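Local coordinates for SusD superfamily protein (PDB 3JQ0), which probably binds nutrients, perhaps sugars, at the outer membrane as a member of the SusD family, at residues 320-325 with 332-337; 184-189 with 211-216; 37-42 with 446-451. One frame throughout, in Å; residues are numbered along the deposited sequence.

Contact 1 of 3, residues 320-325 with 332-337; sequences LKAVYK and VSYFGP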
loop_
_atom_site.group_PDB
_atom_site.type_symbol
_atom_site.label_atom_id
_atom_site.label_comp_id
_atom_site.label_asym_id
_atom_site.label_seq_id
_atom_site.Cartn_x
_atom_site.Cartn_y
_atom_site.Cartn_z
ATOM N N LEU A 320 7.045 12.015 7.811
ATOM C CA LEU A 320 6.248 13.111 8.366
ATOM C C LEU A 320 7.122 14.297 8.607
ATOM O O LEU A 320 8.282 14.146 9.006
ATOM C CB LEU A 320 5.633 12.696 9.702
ATOM C CG LEU A 320 4.688 11.523 9.694
ATOM C CD1 LEU A 320 4.308 11.080 11.117
ATOM C CD2 LEU A 320 3.464 11.788 8.844
ATOM N N LYS A 321 6.537 15.490 8.500
ATOM C CA LYS A 321 7.189 16.707 8.996
ATOM C C LYS A 321 6.273 17.381 9.995
ATOM O O LYS A 321 5.084 17.569 9.742
ATOM C CB LYS A 321 7.602 17.684 7.892
ATOM C CG LYS A 321 8.350 18.906 8.458
ATOM C CD LYS A 321 9.093 19.718 7.396
ATOM C CE LYS A 321 10.090 20.738 7.981
ATOM N NZ LYS A 321 11.312 20.838 7.128
ATOM N N ALA A 322 6.847 17.777 11.122
ATOM C CA ALA A 322 6.116 18.558 12.117
ATOM C C ALA A 322 6.121 20.019 11.703
ATOM O O ALA A 322 7.187 20.607 11.466
ATOM C CB ALA A 322 6.781 18.383 13.502
ATOM N N VAL A 323 4.949 20.625 11.728
ATOM C CA VAL A 323 4.830 22.066 11.623
ATOM C C VAL A 323 4.330 22.641 12.952
ATOM O O VAL A 323 3.663 21.973 13.740
ATOM C CB VAL A 323 3.955 22.505 10.426
ATOM C CG1 VAL A 323 4.545 22.000 9.100
ATOM C CG2 VAL A 323 2.488 22.098 10.551
ATOM N N TYR A 324 4.751 23.863 13.169
ATOM C CA TYR A 324 4.573 24.610 14.390
ATOM C C TYR A 324 3.895 25.921 14.047
ATOM O O TYR A 324 3.753 26.328 12.884
ATOM C CB TYR A 324 5.953 24.856 15.080
ATOM C CG TYR A 324 6.666 23.593 15.452
ATOM C CD1 TYR A 324 7.296 22.806 14.487
ATOM C CD2 TYR A 324 6.717 23.175 16.776
ATOM C CE1 TYR A 324 7.925 21.632 14.820
ATOM C CE2 TYR A 324 7.351 21.990 17.113
ATOM C CZ TYR A 324 7.918 21.199 16.137
ATOM O OH TYR A 324 8.556 20.005 16.464
ATOM N N LYS A 325 3.470 26.645 15.082
ATOM C CA LYS A 325 3.124 28.057 14.918
ATOM C C LYS A 325 3.789 28.843 16.046
ATOM O O LYS A 325 3.908 28.368 17.206
ATOM C CB LYS A 325 1.604 28.279 14.863
ATOM C CG LYS A 325 0.962 27.818 13.551
ATOM C CD LYS A 325 -0.559 27.704 13.608
ATOM C CE LYS A 325 -1.277 28.991 13.792
ATOM N NZ LYS A 325 -2.780 28.712 14.000
ATOM N N VAL A 332 6.614 29.206 20.502
ATOM C CA VAL A 332 6.549 28.240 19.412
ATOM C C VAL A 332 5.893 26.977 19.926
ATOM O O VAL A 332 6.366 26.395 20.905
ATOM C CB VAL A 332 7.940 27.951 18.867
ATOM C CG1 VAL A 332 7.917 26.883 17.738
ATOM C CG2 VAL A 332 8.660 29.224 18.395
ATOM N N SER A 333 4.803 26.543 19.300
ATOM C CA SER A 333 4.017 25.383 19.730
ATOM C C SER A 333 3.840 24.418 18.546
ATOM O O SER A 333 3.540 24.864 17.432
ATOM C CB SER A 333 2.653 25.880 20.209
ATOM O OG SER A 333 2.826 26.663 21.389
ATOM N N TYR A 334 3.932 23.127 18.810
ATOM C CA TYR A 334 3.647 22.108 17.834
ATOM C C TYR A 334 2.203 22.224 17.377
ATOM O O TYR A 334 1.301 22.359 18.208
ATOM C CB TYR A 334 3.879 20.741 18.457
ATOM C CG TYR A 334 3.417 19.568 17.619
ATOM C CD1 TYR A 334 4.010 19.278 16.389
ATOM C CD2 TYR A 334 2.394 18.751 18.026
ATOM C CE1 TYR A 334 3.563 18.202 15.610
ATOM C CE2 TYR A 334 1.943 17.709 17.272
ATOM C CZ TYR A 334 2.554 17.414 16.063
ATOM O OH TYR A 334 2.134 16.363 15.281
ATOM N N PHE A 335 1.994 22.181 16.071
ATOM C CA PHE A 335 0.668 22.352 15.494
ATOM C C PHE A 335 0.164 21.032 14.897
ATOM O O PHE A 335 -0.964 20.613 15.162
ATOM C CB PHE A 335 0.662 23.518 14.530
ATOM C CG PHE A 335 -0.737 23.907 14.055
ATOM C CD1 PHE A 335 -1.698 24.353 14.953
ATOM C CD2 PHE A 335 -1.082 23.828 12.715
ATOM C CE1 PHE A 335 -2.984 24.676 14.478
ATOM C CE2 PHE A 335 -2.324 24.193 12.262
ATOM C CZ PHE A 335 -3.271 24.600 13.141
ATOM N N GLY A 336 0.976 20.366 14.092
ATOM C CA GLY A 336 0.604 19.068 13.594
ATOM C C GLY A 336 1.585 18.579 12.563
ATOM O O GLY A 336 2.522 19.284 12.176
ATOM N N PRO A 337 1.314 17.379 12.032
ATOM C CA PRO A 337 2.198 16.773 11.020
ATOM C C PRO A 337 1.661 16.989 9.622
ATOM O O PRO A 337 0.426 17.075 9.412
ATOM C CB PRO A 337 2.160 15.289 11.408
ATOM C CG PRO A 337 0.751 15.106 11.857
ATOM C CD PRO A 337 0.330 16.382 12.530
#
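A two-stranded antiparallel beta hairpin pairs strand 320-326 with strand 332-339, and a classic beta bulge interrupts it where Phe335 and Gly336 both face Val323. The carbonyl of Val323 is the shared acceptor. Phe335 N reaches Val323 O at 2.9 Å, in the carbonyl plane and on a lone pair. Gly336 N reaches the same oxygen, Val323 O, at 3.2 Å, tilted from that plane. Val323 N donates to Gly336 O at 2.8 Å, nearly straight. Beyond the bulge, Lys325 and Ser333 form a hydrogen-bonded pair, each N-H donating to the other's carbonyl.

Tyr324 and Tyr334 make an edge-to-face pair, with the edge of Tyr334 turned toward the face of Tyr324 and the planes at 71°. The Tyr324 atom CD2 also comes within 3.4 Å of Tyr334 CA. Tyr334 CE1 touches Ala322 CB, which lies at the edge of its ring. The hydroxyl of Tyr334 bonds to the carbonyl of Arg302, and Phe306 adds a second edge-to-face partner. A glycerol molecule lies near this side chain; it probably comes from the crystallisation liquor.

Phe335, the aromatic residue of the bulge, meets an aliphatic chain. Its ring also touches that of Tyr276. In the Lys325 conformer given here, a bend at chi3 (66°) turns CE from an extended course. Lys325 NZ then makes an off-centre cation-pi contact with the Phe335 ring. Lys325 CD sits over the ring centre, 3.7 Å from the Phe335 centroid.

Contact 2 of 3, residues 184-189 with 211-216; sequences ATQMLK and KNAFEN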
loop_
_atom_site.group_PDB
_atom_site.type_symbol
_atom_site.label_atom_id
_atom_site.label_comp_id
_atom_site.label_asym_id
_atom_site.label_seq_id
_atom_site.Cartn_x
_atom_site.Cartn_y
_atom_site.Cartn_z
ATOM N N ALA A 184 6.480 -10.299 -8.636
ATOM C CA ALA A 184 5.207 -9.705 -8.245
ATOM C C ALA A 184 4.174 -10.814 -7.964
ATOM O O ALA A 184 3.434 -10.797 -6.966
ATOM C CB ALA A 184 4.679 -8.728 -9.287
ATOM N N THR A 185 4.106 -11.818 -8.852
ATOM C CA THR A 185 3.217 -12.968 -8.617
ATOM C C THR A 185 3.596 -13.693 -7.311
ATOM O O THR A 185 2.691 -14.092 -6.570
ATOM C CB THR A 185 3.216 -13.932 -9.802
ATOM O OG1 THR A 185 2.534 -13.256 -10.839
ATOM C CG2 THR A 185 2.481 -15.237 -9.466
ATOM N N GLN A 186 4.871 -13.894 -7.010
ATOM C CA GLN A 186 5.248 -14.554 -5.759
ATOM C C GLN A 186 4.874 -13.730 -4.517
ATOM O O GLN A 186 4.432 -14.293 -3.539
ATOM C CB GLN A 186 6.715 -14.950 -5.741
ATOM C CG GLN A 186 7.059 -15.981 -6.807
ATOM C CD GLN A 186 6.270 -17.256 -6.642
ATOM O OE1 GLN A 186 6.320 -17.908 -5.580
ATOM N NE2 GLN A 186 5.535 -17.623 -7.686
HETATM N N MSE A 187 4.998 -12.391 -4.593
HETATM C CA MSE A 187 4.533 -11.538 -3.506
HETATM C C MSE A 187 3.041 -11.734 -3.289
HETATM O O MSE A 187 2.572 -11.914 -2.155
HETATM C CB MSE A 187 4.809 -10.059 -3.821
HETATM C CG MSE A 187 6.222 -9.573 -3.554
HETATM SE SE MSE A 187 6.792 -9.725 -1.714
HETATM C CE MSE A 187 5.537 -8.586 -0.882
ATOM N N LEU A 188 2.255 -11.654 -4.350
ATOM C CA LEU A 188 0.812 -11.796 -4.258
ATOM C C LEU A 188 0.463 -13.191 -3.736
ATOM O O LEU A 188 -0.435 -13.353 -2.910
ATOM C CB LEU A 188 0.193 -11.562 -5.626
ATOM C CG LEU A 188 -1.299 -11.865 -5.718
ATOM C CD1 LEU A 188 -2.124 -10.977 -4.793
ATOM C CD2 LEU A 188 -1.761 -11.726 -7.176
ATOM N N LYS A 189 1.178 -14.197 -4.200
ATOM C CA LYS A 189 0.965 -15.576 -3.716
ATOM C C LYS A 189 1.178 -15.649 -2.201
ATOM O O LYS A 189 0.382 -16.247 -1.469
ATOM C CB LYS A 189 1.896 -16.514 -4.458
ATOM C CG LYS A 189 1.675 -17.990 -4.096
ATOM C CD LYS A 189 2.534 -18.923 -4.910
ATOM C CE LYS A 189 2.230 -20.375 -4.661
ATOM N NZ LYS A 189 3.166 -21.267 -5.430
ATOM N N LYS A 211 5.306 -18.720 3.015
ATOM C CA LYS A 211 6.722 -18.563 3.337
ATOM C C LYS A 211 7.570 -18.837 2.106
ATOM O O LYS A 211 8.476 -18.095 1.760
ATOM C CB LYS A 211 7.112 -19.504 4.474
ATOM C CG LYS A 211 8.600 -19.503 4.787
ATOM C CD LYS A 211 8.974 -20.418 5.928
ATOM C CE LYS A 211 8.674 -21.852 5.685
ATOM N NZ LYS A 211 9.387 -22.791 6.607
ATOM N N ASN A 212 7.297 -19.943 1.433
ATOM C CA ASN A 212 8.061 -20.325 0.267
ATOM C C ASN A 212 7.937 -19.327 -0.885
ATOM O O ASN A 212 8.895 -19.087 -1.605
ATOM C CB ASN A 212 7.696 -21.752 -0.195
ATOM C CG ASN A 212 8.098 -22.817 0.812
ATOM O OD1 ASN A 212 8.980 -22.633 1.603
ATOM N ND2 ASN A 212 7.415 -23.933 0.749
ATOM N N ALA A 213 6.742 -18.758 -1.039
ATOM C CA ALA A 213 6.516 -17.728 -2.043
ATOM C C ALA A 213 7.346 -16.476 -1.768
ATOM O O ALA A 213 8.026 -15.938 -2.658
ATOM C CB ALA A 213 5.029 -17.387 -2.161
ATOM N N PHE A 214 7.340 -16.006 -0.517
ATOM C CA PHE A 214 8.161 -14.872 -0.170
ATOM C C PHE A 214 9.637 -15.148 -0.357
ATOM O O PHE A 214 10.397 -14.286 -0.837
ATOM C CB PHE A 214 7.858 -14.361 1.247
ATOM C CG PHE A 214 6.449 -13.821 1.423
ATOM C CD1 PHE A 214 5.944 -12.812 0.626
ATOM C CD2 PHE A 214 5.622 -14.321 2.414
ATOM C CE1 PHE A 214 4.689 -12.313 0.799
ATOM C CE2 PHE A 214 4.347 -13.827 2.595
ATOM C CZ PHE A 214 3.883 -12.822 1.796
ATOM N N GLU A 215 10.078 -16.367 -0.035
ATOM C CA GLU A 215 11.471 -16.767 -0.280
ATOM C C GLU A 215 11.789 -16.704 -1.767
ATOM O O GLU A 215 12.872 -16.275 -2.165
ATOM C CB GLU A 215 11.755 -18.137 0.302
ATOM C CG GLU A 215 11.723 -18.252 1.799
ATOM C CD GLU A 215 12.899 -17.670 2.538
ATOM O OE1 GLU A 215 13.755 -16.971 1.914
ATOM O OE2 GLU A 215 12.943 -17.890 3.799
ATOM N N ASN A 216 10.837 -17.123 -2.585
ATOM C CA ASN A 216 11.052 -17.101 -4.045
ATOM C C ASN A 216 11.268 -15.717 -4.622
ATOM O O ASN A 216 11.951 -15.558 -5.617
ATOM C CB ASN A 216 9.924 -17.760 -4.794
ATOM C CG ASN A 216 9.957 -19.240 -4.752
ATOM O OD1 ASN A 216 10.965 -19.879 -4.449
ATOM N ND2 ASN A 216 8.801 -19.813 -5.072
#
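Gln186 and Asn216 meet across a helical hairpin, the antiparallel pair of consecutive helices 182-199 and 204-217. Such a pair is consistent with the TPR clan of the family. The axes of the two short segments approach to 7.8 Å, with 156° between their N-to-C directions. The two side-chain amides are turned 55° against each other. Asn216 ND2 donates to Gln186 OE1 at 3.2 Å, and the N-H points almost straight at the oxygen. The acceptor lies in the amide plane of Asn216, but the donor stands above the carbonyl plane of Gln186. A bend at chi2 (-60°) brings CD of Gln186 beside Asn216 CB, and Gln186 OE1 also lies 3.5 Å from Ala213 CA. The other end of the Asn216 amide, OD1, is held by Lys219.

Ala213 points its methyl at the facing helix. Its CB packs 3.4 Å from Gln186 O, and the extended Lys189 chain lies against the same methyl through CB, CG and CD. Glu164 OE1 accepts from Gln186 NE2 and pairs with Lys189 NZ.

On another part of the interface, Met187, deposited as selenomethionine, and Phe214 cross at about a right angle. The selenium lies at the edge of the ring, a Met-aromatic contact, with Met187 SE 4.0 Å from Phe214 CD1. Helix 364-377 packs against both residues. The neighbouring ring atom, Phe214 CE1, comes within 3.7 Å of Met187 O.

Contact 3 of 3, residues 37-42 with 446-451; sequences RADIYG and GKRWYD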
loop_
_atom_site.group_PDB
_atom_site.type_symbol
_atom_site.label_atom_id
_atom_site.label_comp_id
_atom_site.label_asym_id
_atom_site.label_seq_id
_atom_site.Cartn_x
_atom_site.Cartn_y
_atom_site.Cartn_z
ATOM N N ARG A 37 -8.852 3.206 6.744
ATOM C CA ARG A 37 -9.797 2.724 7.761
ATOM C C ARG A 37 -9.163 2.344 9.097
ATOM O O ARG A 37 -9.884 2.088 10.049
ATOM C CB ARG A 37 -10.624 1.559 7.198
ATOM C CG ARG A 37 -11.594 1.954 6.119
ATOM C CD ARG A 37 -12.460 0.826 5.616
ATOM N NE ARG A 37 -13.318 0.386 6.707
ATOM C CZ ARG A 37 -14.130 -0.664 6.646
ATOM N NH1 ARG A 37 -14.240 -1.369 5.544
ATOM N NH2 ARG A 37 -14.877 -0.968 7.711
ATOM N N ALA A 38 -7.828 2.310 9.173
ATOM C CA ALA A 38 -7.131 1.964 10.413
ATOM C C ALA A 38 -6.912 3.221 11.248
ATOM O O ALA A 38 -7.819 4.056 11.325
ATOM C CB ALA A 38 -5.856 1.144 10.093
ATOM N N ASP A 39 -5.753 3.343 11.904
ATOM C CA ASP A 39 -5.575 4.249 13.027
ATOM C C ASP A 39 -4.657 5.442 12.735
ATOM O O ASP A 39 -4.437 6.287 13.621
ATOM C CB ASP A 39 -5.071 3.484 14.259
ATOM C CG ASP A 39 -3.889 2.554 14.016
ATOM O OD1 ASP A 39 -3.477 2.336 12.844
ATOM O OD2 ASP A 39 -3.390 2.011 15.046
ATOM N N ILE A 40 -4.168 5.611 11.509
ATOM C CA ILE A 40 -3.242 6.695 11.218
ATOM C C ILE A 40 -3.914 8.079 11.199
ATOM O O ILE A 40 -3.324 9.062 11.646
ATOM C CB ILE A 40 -2.474 6.417 9.911
ATOM C CG1 ILE A 40 -1.534 5.222 10.064
ATOM C CG2 ILE A 40 -1.728 7.680 9.418
ATOM C CD1 ILE A 40 -1.064 4.629 8.746
ATOM N N TYR A 41 -5.115 8.120 10.637
ATOM C CA TYR A 41 -5.822 9.359 10.381
ATOM C C TYR A 41 -6.985 9.541 11.336
ATOM O O TYR A 41 -7.221 8.711 12.198
ATOM C CB TYR A 41 -6.325 9.441 8.911
ATOM C CG TYR A 41 -5.281 9.103 7.890
ATOM C CD1 TYR A 41 -4.421 10.051 7.386
ATOM C CD2 TYR A 41 -5.104 7.796 7.478
ATOM C CE1 TYR A 41 -3.436 9.714 6.484
ATOM C CE2 TYR A 41 -4.118 7.431 6.592
ATOM C CZ TYR A 41 -3.245 8.416 6.087
ATOM O OH TYR A 41 -2.257 8.117 5.184
ATOM N N GLY A 42 -7.719 10.649 11.186
ATOM C CA GLY A 42 -8.935 10.894 11.945
ATOM C C GLY A 42 -9.006 12.253 12.595
ATOM O O GLY A 42 -10.101 12.690 12.966
ATOM N N GLY A 446 -0.571 2.100 1.743
ATOM C CA GLY A 446 -1.760 1.255 1.564
ATOM C C GLY A 446 -1.737 -0.114 2.249
ATOM O O GLY A 446 -2.331 -1.056 1.743
ATOM N N LYS A 447 -1.081 -0.211 3.403
ATOM C CA LYS A 447 -0.873 -1.499 4.069
ATOM C C LYS A 447 -1.587 -1.698 5.409
ATOM O O LYS A 447 -1.990 -2.821 5.695
ATOM C CB LYS A 447 0.606 -1.774 4.300
ATOM C CG LYS A 447 1.476 -1.587 3.050
ATOM C CD LYS A 447 1.041 -2.413 1.842
ATOM C CE LYS A 447 1.981 -2.241 0.673
ATOM N NZ LYS A 447 1.546 -2.962 -0.573
ATOM N N ARG A 448 -1.718 -0.658 6.239
ATOM C CA ARG A 448 -2.066 -0.838 7.639
ATOM C C ARG A 448 -3.403 -1.504 7.869
ATOM O O ARG A 448 -3.516 -2.330 8.800
ATOM C CB ARG A 448 -1.986 0.526 8.353
ATOM C CG ARG A 448 -2.405 0.536 9.806
ATOM C CD ARG A 448 -1.518 -0.257 10.733
ATOM N NE ARG A 448 -1.840 0.084 12.108
ATOM C CZ ARG A 448 -1.204 -0.426 13.162
ATOM N NH1 ARG A 448 -0.285 -1.359 13.030
ATOM N NH2 ARG A 448 -1.485 0.035 14.375
ATOM N N TRP A 449 -4.444 -1.105 7.134
ATOM C CA TRP A 449 -5.736 -1.749 7.285
ATOM C C TRP A 449 -5.711 -3.214 6.882
ATOM O O TRP A 449 -6.224 -4.087 7.588
ATOM C CB TRP A 449 -6.803 -0.948 6.545
ATOM C CG TRP A 449 -8.142 -1.639 6.443
ATOM C CD1 TRP A 449 -8.646 -2.239 5.337
ATOM C CD2 TRP A 449 -9.151 -1.771 7.470
ATOM N NE1 TRP A 449 -9.906 -2.733 5.573
ATOM C CE2 TRP A 449 -10.252 -2.456 6.866
ATOM C CE3 TRP A 449 -9.249 -1.363 8.785
ATOM C CZ2 TRP A 449 -11.389 -2.756 7.577
ATOM C CZ3 TRP A 449 -10.385 -1.646 9.493
ATOM C CH2 TRP A 449 -11.453 -2.338 8.869
ATOM N N TYR A 450 -5.070 -3.520 5.769
ATOM C CA TYR A 450 -4.951 -4.906 5.351
ATOM C C TYR A 450 -4.133 -5.706 6.367
ATOM O O TYR A 450 -4.427 -6.886 6.576
ATOM C CB TYR A 450 -4.366 -4.982 3.951
ATOM C CG TYR A 450 -5.285 -4.635 2.813
ATOM C CD1 TYR A 450 -6.628 -4.938 2.833
ATOM C CD2 TYR A 450 -4.791 -4.115 1.623
ATOM C CE1 TYR A 450 -7.442 -4.752 1.734
ATOM C CE2 TYR A 450 -5.600 -3.907 0.543
ATOM C CZ TYR A 450 -6.914 -4.281 0.552
ATOM O OH TYR A 450 -7.736 -4.164 -0.551
ATOM N N ASP A 451 -3.116 -5.108 6.994
ATOM C CA ASP A 451 -2.322 -5.823 8.014
ATOM C C ASP A 451 -3.192 -6.279 9.163
ATOM O O ASP A 451 -3.129 -7.427 9.621
ATOM C CB ASP A 451 -1.234 -4.890 8.591
ATOM C CG ASP A 451 -0.101 -4.507 7.665
ATOM O OD1 ASP A 451 0.093 -5.165 6.635
ATOM O OD2 ASP A 451 0.629 -3.539 8.061
#
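Arg37 lies over one face of the Trp449 indole, joining a loop near the N-terminal end of the chain to the start of helix 448-455. Its CB makes a CH-pi contact, 3.8 Å from the centroid of the six-membered ring. Farther out, the guanidinium lies over the same ring system with the planes 25° apart, and Trp449 CZ2 sits 3.6 Å from Arg37 CZ, over the centre of the group. All three guanidinium nitrogens have acceptors: NE bonds to Asn60, NH2 to the carbonyl of Arg470 and NH1 to that of Leu472. These bonds would fix the flat group against the ring.

A buried salt bridge forms nearby. Arg448 grips Asp39 side-on, Arg448 NE at 2.9 Å from Asp39 OD1 and Arg448 NH2 at 2.8 Å from Asp39 OD2. The two planes are only 12° apart, and both oxygens use their syn lone pairs. Asp39 CG lies between the backbone N and the carbonyl carbon (chi1 49°), which brings the carboxylate to Arg448 although CB does not point at that segment. Such pairing probably offsets the cost of burying both charges. Ala38 lies between, its CB 4.2 Å from Trp449 CB and 3.5 Å from Arg448 CG.

In the fold
Contact 3 joins segments some 400 residues apart, and contacts 2 and 1 fall in that order inside the loop it closes. It lies nearest the centre of the chain, about 10 Å away. Contacts 1 and 2 sit on opposite sides of that centre, their own centres about 40 Å apart. The centre of contact 3 is about 22 Å from that of contact 1 and 23 Å from that of contact 2. No two contacts touch. Contact 2 packs neighbouring helices of this helix-rich protein, contact 1 forms a peripheral hairpin, and contact 3 brings an early loop against a late helix, tying distant parts of the chain together.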